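Local coordinates for protein thioredoxin reductase (Clostridium acetobutylicum ATCC 824, PDB 6GNA) that probably reduces thioredoxin with electrons from ferredoxin rather than a pyridine nucleotide, passing them through its bound FAD and a redox-active disulfide, at residues 164-175 with 183-193. Sequence-based numbering, arbitrary orientation.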
ATOM      1  N   ALA A 164      -4.131 -12.594 -40.899  1.00 26.01           N
ATOM      2  CA  ALA A 164      -4.591 -12.572 -42.284  1.00 27.77           C
ATOM      3  C   ALA A 164      -3.622 -13.281 -43.217  1.00 34.24           C
ATOM      4  O   ALA A 164      -4.008 -13.650 -44.330  1.00 32.00           O
ATOM      5  CB  ALA A 164      -4.822 -11.130 -42.729  1.00 28.60           C
ATOM      6  N   GLU A 165      -2.383 -13.508 -42.777  1.00 29.65           N
ATOM      7  CA  GLU A 165      -1.411 -14.243 -43.573  1.00 28.66           C
ATOM      8  C   GLU A 165      -1.579 -15.755 -43.486  1.00 32.30           C
ATOM      9  O   GLU A 165      -0.962 -16.470 -44.278  1.00 35.71           O
ATOM     10  CB  GLU A 165       0.005 -13.883 -43.113  1.00 31.09           C
ATOM     11  CG  GLU A 165       0.289 -12.385 -43.052  1.00 62.29           C
ATOM     12  CD  GLU A 165       0.433 -11.759 -44.425  1.00 77.68           C
ATOM     13  OE1 GLU A 165       0.886 -12.459 -45.356  1.00104.71           O
ATOM     14  OE2 GLU A 165       0.094 -10.565 -44.574  1.00 96.77           O
ATOM     15  N   LEU A 166      -2.364 -16.257 -42.537  1.00 38.25           N
ATOM     16  CA  LEU A 166      -2.523 -17.691 -42.313  1.00 35.91           C
ATOM     17  C   LEU A 166      -3.969 -18.146 -42.425  1.00 35.36           C
ATOM     18  O   LEU A 166      -4.242 -19.194 -43.003  1.00 36.48           O
ATOM     19  CB  LEU A 166      -1.974 -18.069 -40.921  1.00 36.82           C
ATOM     20  CG  LEU A 166      -0.458 -17.942 -40.730  1.00 53.03           C
ATOM     21  CD1 LEU A 166      -0.065 -18.166 -39.267  1.00 51.36           C
ATOM     22  CD2 LEU A 166       0.289 -18.908 -41.649  1.00 61.87           C
ATOM     23  N   ALA A 167      -4.905 -17.378 -41.883  1.00 32.22           N
ATOM     24  CA  ALA A 167      -6.305 -17.755 -41.895  1.00 34.65           C
ATOM     25  C   ALA A 167      -6.907 -17.553 -43.279  1.00 35.18           C
ATOM     26  O   ALA A 167      -6.444 -16.730 -44.075  1.00 35.25           O
ATOM     27  CB  ALA A 167      -7.071 -16.901 -40.882  1.00 30.28           C
ATOM     28  N   SER A 168      -7.929 -18.355 -43.583  1.00 32.88           N
ATOM     29  CA  SER A 168      -8.657 -18.166 -44.833  1.00 34.26           C
ATOM     30  C   SER A 168      -9.467 -16.877 -44.834  1.00 35.21           C
ATOM     31  O   SER A 168      -9.778 -16.351 -45.908  1.00 37.32           O
ATOM     32  CB  SER A 168      -9.597 -19.346 -45.057  1.00 36.96           C
ATOM     33  OG  SER A 168     -10.435 -19.518 -43.921  1.00 38.01           O
ATOM     34  N   LYS A 169      -9.827 -16.366 -43.660  1.00 30.19           N
ATOM     35  CA  LYS A 169     -10.652 -15.174 -43.553  1.00 29.00           C
ATOM     36  C   LYS A 169     -10.466 -14.629 -42.143  1.00 27.58           C
ATOM     37  O   LYS A 169     -10.486 -15.400 -41.185  1.00 27.63           O
ATOM     38  CB  LYS A 169     -12.127 -15.526 -43.772  1.00 29.65           C
ATOM     39  CG  LYS A 169     -13.113 -14.396 -43.508  1.00 31.85           C
ATOM     40  CD  LYS A 169     -13.066 -13.328 -44.589  1.00 32.45           C
ATOM     41  CE  LYS A 169     -14.173 -12.302 -44.395  1.00 44.62           C
ATOM     42  NZ  LYS A 169     -14.180 -11.241 -45.437  1.00 38.16           N
ATOM     43  N   VAL A 170     -10.276 -13.315 -42.028  1.00 26.67           N
ATOM     44  CA  VAL A 170     -10.129 -12.640 -40.735  1.00 25.43           C
ATOM     45  C   VAL A 170     -11.186 -11.548 -40.624  1.00 28.75           C
ATOM     46  O   VAL A 170     -11.276 -10.671 -41.489  1.00 25.37           O
ATOM     47  CB  VAL A 170      -8.731 -12.019 -40.550  1.00 24.81           C
ATOM     48  CG1 VAL A 170      -8.613 -11.313 -39.180  1.00 28.18           C
ATOM     49  CG2 VAL A 170      -7.636 -13.073 -40.717  1.00 29.49           C
ATOM     50  N   TYR A 171     -11.977 -11.596 -39.557  1.00 24.76           N
ATOM     51  CA  TYR A 171     -12.886 -10.521 -39.195  1.00 24.53           C
ATOM     52  C   TYR A 171     -12.324  -9.806 -37.983  1.00 23.53           C
ATOM     53  O   TYR A 171     -11.805 -10.443 -37.061  1.00 24.11           O
ATOM     54  CB  TYR A 171     -14.256 -11.073 -38.798  1.00 25.47           C
ATOM     55  CG  TYR A 171     -14.975 -11.850 -39.872  1.00 26.30           C
ATOM     56  CD1 TYR A 171     -15.625 -11.197 -40.906  1.00 26.92           C
ATOM     57  CD2 TYR A 171     -15.035 -13.234 -39.834  1.00 27.54           C
ATOM     58  CE1 TYR A 171     -16.298 -11.905 -41.887  1.00 28.06           C
ATOM     59  CE2 TYR A 171     -15.707 -13.946 -40.802  1.00 28.12           C
ATOM     60  CZ  TYR A 171     -16.336 -13.277 -41.825  1.00 28.64           C
ATOM     61  OH  TYR A 171     -17.012 -13.994 -42.793  1.00 29.92           O
ATOM     62  N   TYR A 172     -12.454  -8.478 -37.971  1.00 23.31           N
ATOM     63  CA  TYR A 172     -12.056  -7.659 -36.827  1.00 22.57           C
ATOM     64  C   TYR A 172     -13.267  -6.896 -36.307  1.00 23.18           C
ATOM     65  O   TYR A 172     -13.876  -6.110 -37.038  1.00 23.56           O
ATOM     66  CB  TYR A 172     -10.932  -6.696 -37.191  1.00 22.19           C
ATOM     67  CG  TYR A 172     -10.334  -5.969 -36.000  1.00 22.30           C
ATOM     68  CD1 TYR A 172      -9.457  -6.622 -35.154  1.00 20.86           C
ATOM     69  CD2 TYR A 172     -10.631  -4.637 -35.730  1.00 22.96           C
ATOM     70  CE1 TYR A 172      -8.896  -5.995 -34.081  1.00 20.71           C
ATOM     71  CE2 TYR A 172     -10.069  -3.999 -34.641  1.00 24.00           C
ATOM     72  CZ  TYR A 172      -9.209  -4.695 -33.821  1.00 21.43           C
ATOM     73  OH  TYR A 172      -8.617  -4.108 -32.737  1.00 21.42           O
ATOM     74  N   VAL A 173     -13.598  -7.126 -35.045  1.00 22.77           N
ATOM     75  CA  VAL A 173     -14.722  -6.485 -34.369  1.00 23.34           C
ATOM     76  C   VAL A 173     -14.143  -5.490 -33.369  1.00 22.83           C
ATOM     77  O   VAL A 173     -13.723  -5.889 -32.275  1.00 22.36           O
ATOM     78  CB  VAL A 173     -15.601  -7.519 -33.650  1.00 23.85           C
ATOM     79  CG1 VAL A 173     -16.806  -6.856 -33.028  1.00 24.74           C
ATOM     80  CG2 VAL A 173     -16.065  -8.612 -34.611  1.00 24.44           C
ATOM     81  N   PRO A 174     -14.108  -4.200 -33.684  1.00 23.05           N
ATOM     82  CA  PRO A 174     -13.502  -3.236 -32.759  1.00 22.72           C
ATOM     83  C   PRO A 174     -14.411  -2.941 -31.580  1.00 23.35           C
ATOM     84  O   PRO A 174     -15.630  -2.818 -31.721  1.00 25.14           O
ATOM     85  CB  PRO A 174     -13.324  -1.993 -33.634  1.00 25.80           C
ATOM     86  CG  PRO A 174     -14.420  -2.099 -34.649  1.00 24.68           C
ATOM     87  CD  PRO A 174     -14.576  -3.566 -34.927  1.00 23.79           C
ATOM     88  N   ARG A 175     -13.795  -2.784 -30.409  1.00 24.14           N
ATOM     89  CA  ARG A 175     -14.515  -2.405 -29.193  1.00 24.99           C
ATOM     90  C   ARG A 175     -14.051  -1.057 -28.663  1.00 27.73           C
ATOM     91  O   ARG A 175     -14.129  -0.790 -27.461  1.00 27.81           O
ATOM     92  CB  ARG A 175     -14.367  -3.472 -28.118  1.00 25.42           C
ATOM     93  CG  ARG A 175     -14.624  -4.885 -28.629  1.00 33.12           C
ATOM     94  CD  ARG A 175     -16.006  -5.034 -29.224  1.00 28.75           C
ATOM     95  NE  ARG A 175     -17.061  -4.791 -28.243  1.00 33.93           N
ATOM     96  CZ  ARG A 175     -18.019  -3.875 -28.360  1.00 60.72           C
ATOM     97  NH1 ARG A 175     -18.094  -3.094 -29.430  1.00 51.00           N
ATOM     98  NH2 ARG A 175     -18.922  -3.746 -27.395  1.00 50.78           N
ATOM     99  N   VAL A 183      -4.797  -4.329 -42.780  1.00 32.20           N
ATOM    100  CA  VAL A 183      -4.649  -4.669 -44.193  1.00 32.74           C
ATOM    101  C   VAL A 183      -6.021  -4.937 -44.806  1.00 30.80           C
ATOM    102  O   VAL A 183      -6.988  -5.286 -44.117  1.00 28.95           O
ATOM    103  CB  VAL A 183      -3.716  -5.879 -44.370  1.00 35.20           C
ATOM    104  CG1 VAL A 183      -2.327  -5.574 -43.798  1.00 35.79           C
ATOM    105  CG2 VAL A 183      -4.319  -7.112 -43.709  1.00 30.25           C
ATOM    106  N   SER A 184      -6.099  -4.783 -46.131  1.00 34.75           N
ATOM    107  CA  SER A 184      -7.379  -4.885 -46.822  1.00 29.74           C
ATOM    108  C   SER A 184      -8.004  -6.268 -46.672  1.00 31.17           C
ATOM    109  O   SER A 184      -9.227  -6.402 -46.757  1.00 36.55           O
ATOM    110  CB  SER A 184      -7.212  -4.537 -48.304  1.00 40.97           C
ATOM    111  OG  SER A 184      -6.231  -5.360 -48.906  1.00 43.66           O
ATOM    112  N   ALA A 185      -7.192  -7.304 -46.460  1.00 30.46           N
ATOM    113  CA  ALA A 185      -7.729  -8.653 -46.293  1.00 32.14           C
ATOM    114  C   ALA A 185      -8.561  -8.808 -45.021  1.00 27.15           C
ATOM    115  O   ALA A 185      -9.357  -9.750 -44.934  1.00 30.59           O
ATOM    116  CB  ALA A 185      -6.596  -9.675 -46.288  1.00 32.87           C
ATOM    117  N   VAL A 186      -8.400  -7.923 -44.038  1.00 27.04           N
ATOM    118  CA  VAL A 186      -9.188  -7.988 -42.807  1.00 25.22           C
ATOM    119  C   VAL A 186     -10.525  -7.293 -43.028  1.00 27.50           C
ATOM    120  O   VAL A 186     -10.567  -6.123 -43.418  1.00 29.44           O
ATOM    121  CB  VAL A 186      -8.434  -7.331 -41.638  1.00 27.29           C
ATOM    122  CG1 VAL A 186      -9.334  -7.268 -40.410  1.00 23.48           C
ATOM    123  CG2 VAL A 186      -7.173  -8.089 -41.317  1.00 27.61           C
ATOM    124  N   GLU A 187     -11.622  -7.994 -42.742  1.00 25.68           N
ATOM    125  CA  GLU A 187     -12.951  -7.397 -42.817  1.00 26.12           C
ATOM    126  C   GLU A 187     -13.349  -6.824 -41.458  1.00 28.25           C
ATOM    127  O   GLU A 187     -13.457  -7.559 -40.465  1.00 25.18           O
ATOM    128  CB  GLU A 187     -13.999  -8.404 -43.281  1.00 26.93           C
ATOM    129  CG  GLU A 187     -15.380  -7.773 -43.343  1.00 27.57           C
ATOM    130  CD  GLU A 187     -16.448  -8.708 -43.866  1.00 54.37           C
ATOM    131  OE1 GLU A 187     -17.636  -8.440 -43.599  1.00 36.41           O
ATOM    132  OE2 GLU A 187     -16.110  -9.703 -44.537  1.00 30.59           O
ATOM    133  N   ILE A 188     -13.581  -5.517 -41.421  1.00 25.55           N
ATOM    134  CA  ILE A 188     -14.019  -4.846 -40.204  1.00 25.17           C
ATOM    135  C   ILE A 188     -15.518  -5.034 -40.046  1.00 33.65           C
ATOM    136  O   ILE A 188     -16.294  -4.769 -40.972  1.00 32.67           O
ATOM    137  CB  ILE A 188     -13.658  -3.355 -40.239  1.00 25.34           C
ATOM    138  CG1 ILE A 188     -12.146  -3.179 -40.431  1.00 28.07           C
ATOM    139  CG2 ILE A 188     -14.124  -2.685 -38.959  1.00 30.35           C
ATOM    140  CD1 ILE A 188     -11.716  -1.734 -40.690  1.00 36.31           C
ATOM    141  N   VAL A 189     -15.921  -5.464 -38.862  1.00 25.60           N
ATOM    142  CA  VAL A 189     -17.311  -5.774 -38.541  1.00 26.44           C
ATOM    143  C   VAL A 189     -17.683  -4.827 -37.405  1.00 26.80           C
ATOM    144  O   VAL A 189     -17.400  -5.087 -36.232  1.00 26.51           O
ATOM    145  CB  VAL A 189     -17.487  -7.246 -38.148  1.00 26.34           C
ATOM    146  CG1 VAL A 189     -18.920  -7.554 -37.741  1.00 27.38           C
ATOM    147  CG2 VAL A 189     -17.056  -8.150 -39.293  1.00 26.47           C
ATOM    148  N   LYS A 190     -18.281  -3.682 -37.748  1.00 36.02           N
ATOM    149  CA  LYS A 190     -18.673  -2.682 -36.752  1.00 35.80           C
ATOM    150  C   LYS A 190     -20.050  -3.054 -36.209  1.00 36.84           C
ATOM    151  O   LYS A 190     -21.084  -2.499 -36.585  1.00 45.66           O
ATOM    152  CB  LYS A 190     -18.666  -1.281 -37.354  1.00 48.24           C
ATOM    153  CG  LYS A 190     -17.291  -0.673 -37.584  1.00 64.62           C
ATOM    154  CD  LYS A 190     -17.417   0.830 -37.834  1.00 64.49           C
ATOM    155  CE  LYS A 190     -16.126   1.442 -38.348  1.00 77.18           C
ATOM    156  NZ  LYS A 190     -16.256   2.915 -38.548  1.00 66.27           N
ATOM    157  N   ASP A 191     -20.047  -4.030 -35.308  1.00 28.47           N
ATOM    158  CA  ASP A 191     -21.260  -4.549 -34.699  1.00 31.44           C
ATOM    159  C   ASP A 191     -20.892  -4.960 -33.283  1.00 29.01           C
ATOM    160  O   ASP A 191     -19.712  -5.037 -32.932  1.00 30.62           O
ATOM    161  CB  ASP A 191     -21.800  -5.743 -35.491  1.00 37.33           C
ATOM    162  CG  ASP A 191     -23.256  -6.041 -35.193  1.00 47.34           C
ATOM    163  OD1 ASP A 191     -23.751  -5.651 -34.114  1.00 41.91           O
ATOM    164  OD2 ASP A 191     -23.906  -6.684 -36.041  1.00 40.70           O
ATOM    165  N   VAL A 192     -21.907  -5.229 -32.472  1.00 32.75           N
ATOM    166  CA  VAL A 192     -21.726  -5.536 -31.055  1.00 30.02           C
ATOM    167  C   VAL A 192     -21.740  -7.052 -30.888  1.00 29.87           C
ATOM    168  O   VAL A 192     -22.748  -7.687 -31.235  1.00 31.04           O
ATOM    169  CB  VAL A 192     -22.829  -4.895 -30.203  1.00 31.75           C
ATOM    170  CG1 VAL A 192     -22.650  -5.260 -28.734  1.00 33.25           C
ATOM    171  CG2 VAL A 192     -22.802  -3.407 -30.372  1.00 32.34           C
ATOM    172  N   PRO A 193     -20.688  -7.662 -30.344  1.00 28.70           N
ATOM    173  CA  PRO A 193     -20.744  -9.102 -30.068  1.00 28.90           C
ATOM    174  C   PRO A 193     -21.829  -9.427 -29.051  1.00 42.01           C
ATOM    175  O   PRO A 193     -22.010  -8.712 -28.064  1.00 37.47           O
ATOM    176  CB  PRO A 193     -19.352  -9.423 -29.505  1.00 32.01           C
ATOM    177  CG  PRO A 193     -18.508  -8.216 -29.741  1.00 39.57           C
ATOM    178  CD  PRO A 193     -19.411  -7.050 -29.931  1.00 30.98           C
TER
HETATM  179  O   HOH W   1     -11.662 -10.112 -46.115  1.00 41.41           O
HETATM  180  O   HOH W   2      -8.945 -12.538 -44.496  1.00 34.78           O
HETATM  181  O   HOH W   3     -17.808  -2.983 -33.051  1.00 34.35           O
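In Glu187 an extended chain, with CG anti to the backbone N (chi1 180°), and in Lys169 a bend at chi2 (73°) bring carboxylate and ammonium together across neighbouring parallel strands. Lys169 NZ lies 2.6 Å from Glu187 OE2 and reaches its anti lone pair, the side away from OE1; the other oxygen pairs with Arg210, so each carboxylate oxygen has a cationic partner. Glu187 also runs side by side with Tyr171, the carboxylate and ring planes 68° apart, while Lys169 CD lies over one face, toward the rim of the ring. Between the backbones, three nearly straight bonds set the parallel register: Glu187 N to Val170 O at 3.0 Å, then Tyr172 N to Glu187 O and Val189 N to Tyr172 O, both 2.8 Å. Strand 186-188 is thereby added as an outermost strand of an all-parallel sheet (131-132, 216-220, 146-151, 169-174, 186-188), as in the NADPH-binding-like domain of pyridine nucleotide-disulfide oxidoreductases. On the sheet face bearing Val170, Tyr172 and Val186, Val186 CG1 packs 3.6 Å from Tyr172 CB, and the tyrosine ring continues onto helix 155-163. Where the regular pairing ends, a water donates to both Pro174 O and Asp191 O. Beyond it, Pro193 CD sits 3.7 Å over one face of the Arg175 guanidinium group, off its centre, and Pro193 CG meets Val173 CG1 at 3.9 Å.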